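Local coordinates for protein clan CA, family C40, NlpC/P60 superfamily cysteine peptidase (Trichomonas vaginalis, PDB 6BIO) that probably acts as a cysteine peptidase of the NlpC/P60 family, a group of enzymes that cleave bacterial peptidoglycan, and carries a bacterial SH3 domain, at residues I85-P99 and Y130-Y144. Residues are numbered along the deposited sequence; the frame is centred on the assembly and turned at random.
Sequences IPTQSVTEANIYSEP and YRGYIGYILEDALQY
Two single bridges, Tyr96 with Tyr136 and Ser89 with Leu142, close the small barrel of the bacterial SH3 domain, bringing residues 85-99 against its last strand, 133-138, and the 3-10 turn that follows. Tyr96 and Tyr136 form an antiparallel hydrogen-bonded pair: Tyr96 N gives a nearly straight bond to Tyr136 O (2.8 Å), and Tyr136 N answers to Tyr96 O in the carbonyl plane. Tyr96 O also lies at the edge of the Tyr136 ring. Pro99 covers one face of that ring, its CD 3.5 Å from the centroid and almost on the normal, a CH-pi contact. CG2 of Ile95 presses on Gly135 CA at 3.2 Å, tighter than usual for two carbons, while CD1 at the other end meets Tyr130 CB. Ala93 CB touches both Ile137 CD1 and Ala141 CB, and a water joins Asn94 O to Leu138 N.

At the end of the 3-10 turn Val90 N donates to Ala141 O (2.8 Å), and just after it Gln143 N donates to Gln88 O (2.9 Å). A chi1 of -173° turns Thr87 OG1 to the N-H of Tyr144, whose N gives it a more bent bond at 3.1 Å; Ile85 CG2 lies over the Tyr144 ring, offset toward its rim. The backbone of Gly135 takes an extended conformation (phi 165°, psi -161°) that suits glycine, and its CA lies directly against Ile95 CG2 and Tyr96 O, so the strands meet closely beside the two straight Tyr96-Tyr136 bonds.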
loop_
_atom_site.group_PDB
_atom_site.type_symbol
_atom_site.label_atom_id
_atom_site.label_comp_id
_atom_site.label_asym_id
_atom_site.label_seq_id
_atom_site.Cartn_x
_atom_site.Cartn_y
_atom_site.Cartn_z
ATOM N N ILE A 85 -17.044 1.079 3.059
ATOM C CA ILE A 85 -16.739 2.303 3.802
ATOM C C ILE A 85 -17.805 3.384 3.571
ATOM O O ILE A 85 -17.875 3.974 2.495
ATOM C CB ILE A 85 -15.332 2.831 3.458
ATOM C CG1 ILE A 85 -14.282 1.747 3.677
ATOM C CG2 ILE A 85 -15.020 4.056 4.293
ATOM C CD1 ILE A 85 -12.913 2.092 3.109
ATOM N N PRO A 86 -18.626 3.705 4.569
ATOM C CA PRO A 86 -19.597 4.798 4.408
ATOM C C PRO A 86 -18.917 6.142 4.335
ATOM O O PRO A 86 -17.966 6.405 5.071
ATOM C CB PRO A 86 -20.433 4.713 5.686
ATOM C CG PRO A 86 -20.225 3.333 6.181
ATOM C CD PRO A 86 -18.823 2.966 5.824
ATOM N N THR A 87 -19.428 7.014 3.467
ATOM C CA THR A 87 -18.958 8.387 3.387
ATOM C C THR A 87 -20.096 9.224 2.781
ATOM O O THR A 87 -21.226 8.740 2.627
ATOM C CB THR A 87 -17.615 8.458 2.639
ATOM O OG1 THR A 87 -17.104 9.799 2.721
ATOM C CG2 THR A 87 -17.740 8.037 1.208
ATOM N N GLN A 88 -19.783 10.461 2.414
ATOM C CA GLN A 88 -20.716 11.348 1.735
ATOM C C GLN A 88 -20.021 12.094 0.611
ATOM O O GLN A 88 -18.805 12.323 0.657
ATOM C CB GLN A 88 -21.395 12.312 2.692
ATOM C CG GLN A 88 -20.475 13.349 3.227
ATOM C CD GLN A 88 -21.280 14.352 4.040
ATOM O OE1 GLN A 88 -21.387 15.543 3.694
ATOM N NE2 GLN A 88 -21.916 13.855 5.106
ATOM N N SER A 89 -20.780 12.464 -0.415
ATOM C CA SER A 89 -20.211 13.290 -1.457
ATOM C C SER A 89 -20.233 14.739 -0.994
ATOM O O SER A 89 -21.075 15.158 -0.187
ATOM C CB SER A 89 -20.980 13.147 -2.770
ATOM O OG SER A 89 -22.287 13.694 -2.676
ATOM N N VAL A 90 -19.302 15.512 -1.517
ATOM C CA VAL A 90 -19.202 16.935 -1.182
ATOM C C VAL A 90 -19.571 17.833 -2.351
ATOM O O VAL A 90 -19.712 19.052 -2.153
ATOM C CB VAL A 90 -17.798 17.297 -0.646
ATOM C CG1 VAL A 90 -17.459 16.413 0.558
ATOM C CG2 VAL A 90 -16.754 17.157 -1.747
ATOM N N THR A 91 -19.638 17.294 -3.565
ATOM C CA THR A 91 -19.949 18.040 -4.775
ATOM C C THR A 91 -20.777 17.129 -5.662
ATOM O O THR A 91 -20.609 15.922 -5.628
ATOM C CB THR A 91 -18.657 18.417 -5.532
ATOM O OG1 THR A 91 -17.723 19.024 -4.638
ATOM C CG2 THR A 91 -18.936 19.423 -6.650
ATOM N N GLU A 92 -21.675 17.704 -6.449
ATOM C CA GLU A 92 -22.441 16.893 -7.391
ATOM C C GLU A 92 -21.489 16.190 -8.364
ATOM O O GLU A 92 -20.427 16.712 -8.725
ATOM C CB GLU A 92 -23.457 17.748 -8.155
ATOM C CG GLU A 92 -22.827 18.791 -9.082
ATOM C CD GLU A 92 -23.864 19.532 -9.956
ATOM O OE1 GLU A 92 -25.054 19.094 -10.040
ATOM O OE2 GLU A 92 -23.473 20.557 -10.560
ATOM N N ALA A 93 -21.874 14.984 -8.776
ATOM C CA ALA A 93 -21.040 14.166 -9.655
ATOM C C ALA A 93 -21.927 13.101 -10.288
ATOM O O ALA A 93 -23.065 12.867 -9.862
ATOM C CB ALA A 93 -19.934 13.475 -8.871
ATOM N N ASN A 94 -21.416 12.465 -11.339
ATOM C CA ASN A 94 -22.031 11.274 -11.904
ATOM C C ASN A 94 -21.317 10.021 -11.409
ATOM O O ASN A 94 -20.086 9.990 -11.275
ATOM C CB ASN A 94 -21.925 11.288 -13.425
ATOM C CG ASN A 94 -22.853 12.291 -14.059
ATOM O OD1 ASN A 94 -23.982 12.509 -13.609
ATOM N ND2 ASN A 94 -22.376 12.924 -15.117
ATOM N N ILE A 95 -22.086 8.977 -11.173
ATOM C CA ILE A 95 -21.558 7.620 -11.114
ATOM C C ILE A 95 -21.460 7.118 -12.555
ATOM O O ILE A 95 -22.469 7.095 -13.271
ATOM C CB ILE A 95 -22.452 6.700 -10.252
ATOM C CG1 ILE A 95 -22.433 7.133 -8.803
ATOM C CG2 ILE A 95 -21.963 5.238 -10.393
ATOM C CD1 ILE A 95 -23.452 6.436 -7.946
ATOM N N TYR A 96 -20.255 6.719 -12.975
ATOM C CA TYR A 96 -19.997 6.243 -14.331
ATOM C C TYR A 96 -19.834 4.727 -14.357
ATOM O O TYR A 96 -19.500 4.094 -13.350
ATOM C CB TYR A 96 -18.735 6.907 -14.894
ATOM C CG TYR A 96 -18.905 8.362 -15.171
ATOM C CD1 TYR A 96 -19.676 8.785 -16.236
ATOM C CD2 TYR A 96 -18.341 9.298 -14.346
ATOM C CE1 TYR A 96 -19.831 10.103 -16.501
ATOM C CE2 TYR A 96 -18.448 10.635 -14.603
ATOM C CZ TYR A 96 -19.234 11.040 -15.679
ATOM O OH TYR A 96 -19.388 12.375 -15.996
ATOM N N SER A 97 -20.005 4.143 -15.537
ATOM C CA SER A 97 -19.914 2.702 -15.715
ATOM C C SER A 97 -18.491 2.171 -15.523
ATOM O O SER A 97 -18.334 0.982 -15.253
ATOM C CB SER A 97 -20.411 2.276 -17.093
ATOM O OG SER A 97 -19.639 2.910 -18.089
ATOM N N GLU A 98 -17.487 3.021 -15.694
ATOM C CA GLU A 98 -16.085 2.640 -15.617
ATOM C C GLU A 98 -15.273 3.872 -15.237
ATOM O O GLU A 98 -15.721 5.013 -15.435
ATOM C CB GLU A 98 -15.570 2.062 -16.940
ATOM C CG GLU A 98 -15.702 3.040 -18.116
ATOM C CD GLU A 98 -15.194 2.466 -19.418
ATOM O OE1 GLU A 98 -15.518 1.306 -19.755
ATOM O OE2 GLU A 98 -14.467 3.170 -20.123
ATOM N N PRO A 99 -14.044 3.680 -14.742
ATOM C CA PRO A 99 -13.205 4.812 -14.355
ATOM C C PRO A 99 -12.403 5.309 -15.545
ATOM O O PRO A 99 -11.211 5.021 -15.691
ATOM C CB PRO A 99 -12.316 4.220 -13.264
ATOM C CG PRO A 99 -12.162 2.790 -13.618
ATOM C CD PRO A 99 -13.512 2.395 -14.234
ATOM N N TYR A 130 -24.629 4.110 -4.391
ATOM C CA TYR A 130 -25.559 5.148 -3.952
ATOM C C TYR A 130 -26.969 4.652 -4.252
ATOM O O TYR A 130 -27.324 4.501 -5.413
ATOM C CB TYR A 130 -25.285 6.440 -4.722
ATOM C CG TYR A 130 -26.336 7.524 -4.493
ATOM C CD1 TYR A 130 -26.613 7.963 -3.214
ATOM C CD2 TYR A 130 -27.075 8.071 -5.540
ATOM C CE1 TYR A 130 -27.579 8.924 -2.969
ATOM C CE2 TYR A 130 -28.010 9.075 -5.294
ATOM C CZ TYR A 130 -28.256 9.489 -4.022
ATOM O OH TYR A 130 -29.228 10.471 -3.839
ATOM N N ARG A 131 -27.764 4.396 -3.217
ATOM C CA ARG A 131 -29.178 4.022 -3.398
ATOM C C ARG A 131 -29.330 2.781 -4.284
ATOM O O ARG A 131 -30.313 2.653 -5.012
ATOM C CB ARG A 131 -30.023 5.163 -4.014
ATOM C CG ARG A 131 -30.235 6.427 -3.207
ATOM C CD ARG A 131 -31.068 7.477 -4.026
ATOM N NE ARG A 131 -32.415 7.012 -4.387
ATOM C CZ ARG A 131 -33.385 6.816 -3.504
ATOM N NH1 ARG A 131 -33.145 7.023 -2.206
ATOM N NH2 ARG A 131 -34.580 6.398 -3.907
ATOM N N GLY A 132 -28.365 1.848 -4.248
ATOM C CA GLY A 132 -28.422 0.678 -5.084
ATOM C C GLY A 132 -27.748 0.819 -6.431
ATOM O O GLY A 132 -27.566 -0.190 -7.122
ATOM N N TYR A 133 -27.399 2.037 -6.846
ATOM C CA TYR A 133 -26.722 2.302 -8.118
ATOM C C TYR A 133 -25.222 2.182 -7.881
ATOM O O TYR A 133 -24.678 2.795 -6.946
ATOM C CB TYR A 133 -27.037 3.717 -8.619
ATOM C CG TYR A 133 -28.507 3.907 -8.975
ATOM C CD1 TYR A 133 -28.977 3.607 -10.246
ATOM C CD2 TYR A 133 -29.406 4.342 -8.038
ATOM C CE1 TYR A 133 -30.307 3.739 -10.565
ATOM C CE2 TYR A 133 -30.759 4.516 -8.372
ATOM C CZ TYR A 133 -31.178 4.197 -9.610
ATOM O OH TYR A 133 -32.521 4.374 -9.865
ATOM N N ILE A 134 -24.546 1.426 -8.739
ATOM C CA ILE A 134 -23.156 1.026 -8.517
ATOM C C ILE A 134 -22.275 1.527 -9.657
ATOM O O ILE A 134 -22.611 1.357 -10.833
ATOM C CB ILE A 134 -23.082 -0.504 -8.394
ATOM C CG1 ILE A 134 -23.843 -0.970 -7.126
ATOM C CG2 ILE A 134 -21.629 -0.980 -8.319
ATOM C CD1 ILE A 134 -24.272 -2.393 -7.220
ATOM N N GLY A 135 -21.133 2.102 -9.315
ATOM C CA GLY A 135 -20.214 2.520 -10.345
ATOM C C GLY A 135 -19.166 3.466 -9.790
ATOM O O GLY A 135 -18.936 3.521 -8.574
ATOM N N TYR A 136 -18.537 4.209 -10.707
ATOM C CA TYR A 136 -17.313 4.936 -10.394
ATOM C C TYR A 136 -17.555 6.438 -10.302
ATOM O O TYR A 136 -18.130 7.035 -11.211
ATOM C CB TYR A 136 -16.245 4.634 -11.458
ATOM C CG TYR A 136 -15.816 3.180 -11.420
ATOM C CD1 TYR A 136 -16.516 2.188 -12.089
ATOM C CD2 TYR A 136 -14.739 2.781 -10.628
ATOM C CE1 TYR A 136 -16.156 0.868 -12.021
ATOM C CE2 TYR A 136 -14.356 1.468 -10.555
ATOM C CZ TYR A 136 -15.042 0.507 -11.248
ATOM O OH TYR A 136 -14.649 -0.789 -11.145
ATOM N N ILE A 137 -17.067 7.042 -9.211
ATOM C CA ILE A 137 -17.203 8.473 -8.958
ATOM C C ILE A 137 -15.828 9.091 -8.767
ATOM O O ILE A 137 -14.947 8.496 -8.150
ATOM C CB ILE A 137 -18.140 8.707 -7.748
ATOM C CG1 ILE A 137 -18.566 10.163 -7.689
ATOM C CG2 ILE A 137 -17.549 8.215 -6.435
ATOM C CD1 ILE A 137 -19.721 10.420 -6.751
ATOM N N LEU A 138 -15.635 10.266 -9.340
ATOM C CA LEU A 138 -14.349 10.938 -9.234
ATOM C C LEU A 138 -13.956 11.067 -7.767
ATOM O O LEU A 138 -14.777 11.405 -6.888
ATOM C CB LEU A 138 -14.398 12.308 -9.895
ATOM C CG LEU A 138 -14.462 12.345 -11.435
ATOM C CD1 LEU A 138 -14.807 13.749 -11.924
ATOM C CD2 LEU A 138 -13.124 11.902 -12.050
ATOM N N GLU A 139 -12.679 10.806 -7.495
ATOM C CA GLU A 139 -12.332 10.626 -6.100
ATOM C C GLU A 139 -12.469 11.922 -5.292
ATOM O O GLU A 139 -12.854 11.882 -4.120
ATOM C CB GLU A 139 -10.989 9.883 -5.940
ATOM C CG GLU A 139 -9.863 10.642 -6.311
ATOM C CD GLU A 139 -8.568 9.776 -6.459
ATOM O OE1 GLU A 139 -8.508 8.529 -6.250
ATOM O OE2 GLU A 139 -7.611 10.391 -6.832
ATOM N N ASP A 140 -12.273 13.083 -5.902
ATOM C CA ASP A 140 -12.415 14.298 -5.112
ATOM C C ASP A 140 -13.863 14.689 -4.840
ATOM O O ASP A 140 -14.101 15.641 -4.078
ATOM C CB ASP A 140 -11.636 15.418 -5.781
ATOM C CG ASP A 140 -10.132 15.200 -5.667
ATOM O OD1 ASP A 140 -9.681 14.681 -4.603
ATOM O OD2 ASP A 140 -9.396 15.479 -6.641
ATOM N N ALA A 141 -14.846 13.983 -5.408
ATOM C CA ALA A 141 -16.225 14.272 -5.073
ATOM C C ALA A 141 -16.631 13.706 -3.728
ATOM O O ALA A 141 -17.725 14.043 -3.263
ATOM C CB ALA A 141 -17.164 13.759 -6.156
ATOM N N LEU A 142 -15.802 12.846 -3.106
ATOM C CA LEU A 142 -16.140 12.234 -1.829
ATOM C C LEU A 142 -15.335 12.834 -0.702
ATOM O O LEU A 142 -14.181 13.227 -0.890
ATOM C CB LEU A 142 -15.883 10.721 -1.846
ATOM C CG LEU A 142 -16.700 9.942 -2.882
ATOM C CD1 LEU A 142 -16.568 8.448 -2.626
ATOM C CD2 LEU A 142 -18.200 10.345 -2.895
ATOM N N GLN A 143 -15.928 12.821 0.498
ATOM C CA GLN A 143 -15.263 13.353 1.692
ATOM C C GLN A 143 -14.102 12.455 2.114
ATOM O O GLN A 143 -13.006 12.962 2.414
ATOM C CB GLN A 143 -16.285 13.491 2.834
ATOM C CG GLN A 143 -15.712 13.866 4.189
ATOM C CD GLN A 143 -15.051 15.204 4.195
ATOM O OE1 GLN A 143 -15.511 16.159 3.543
ATOM N NE2 GLN A 143 -13.947 15.297 4.928
ATOM N N TYR A 144 -14.318 11.127 2.104
ATOM C CA TYR A 144 -13.319 10.159 2.560
ATOM C C TYR A 144 -12.118 10.186 1.646
ATOM O O TYR A 144 -12.244 10.222 0.427
ATOM C CB TYR A 144 -13.941 8.763 2.548
ATOM C CG TYR A 144 -13.027 7.639 3.050
ATOM C CD1 TYR A 144 -12.154 6.971 2.183
ATOM C CD2 TYR A 144 -13.045 7.246 4.385
ATOM C CE1 TYR A 144 -11.324 5.946 2.643
ATOM C CE2 TYR A 144 -12.215 6.278 4.859
ATOM C CZ TYR A 144 -11.355 5.618 3.986
ATOM O OH TYR A 144 -10.513 4.616 4.380
HETATM O O HOH W 1 -14.405 18.375 -4.241
HETATM O O HOH W 2 -17.616 11.170 -11.230
#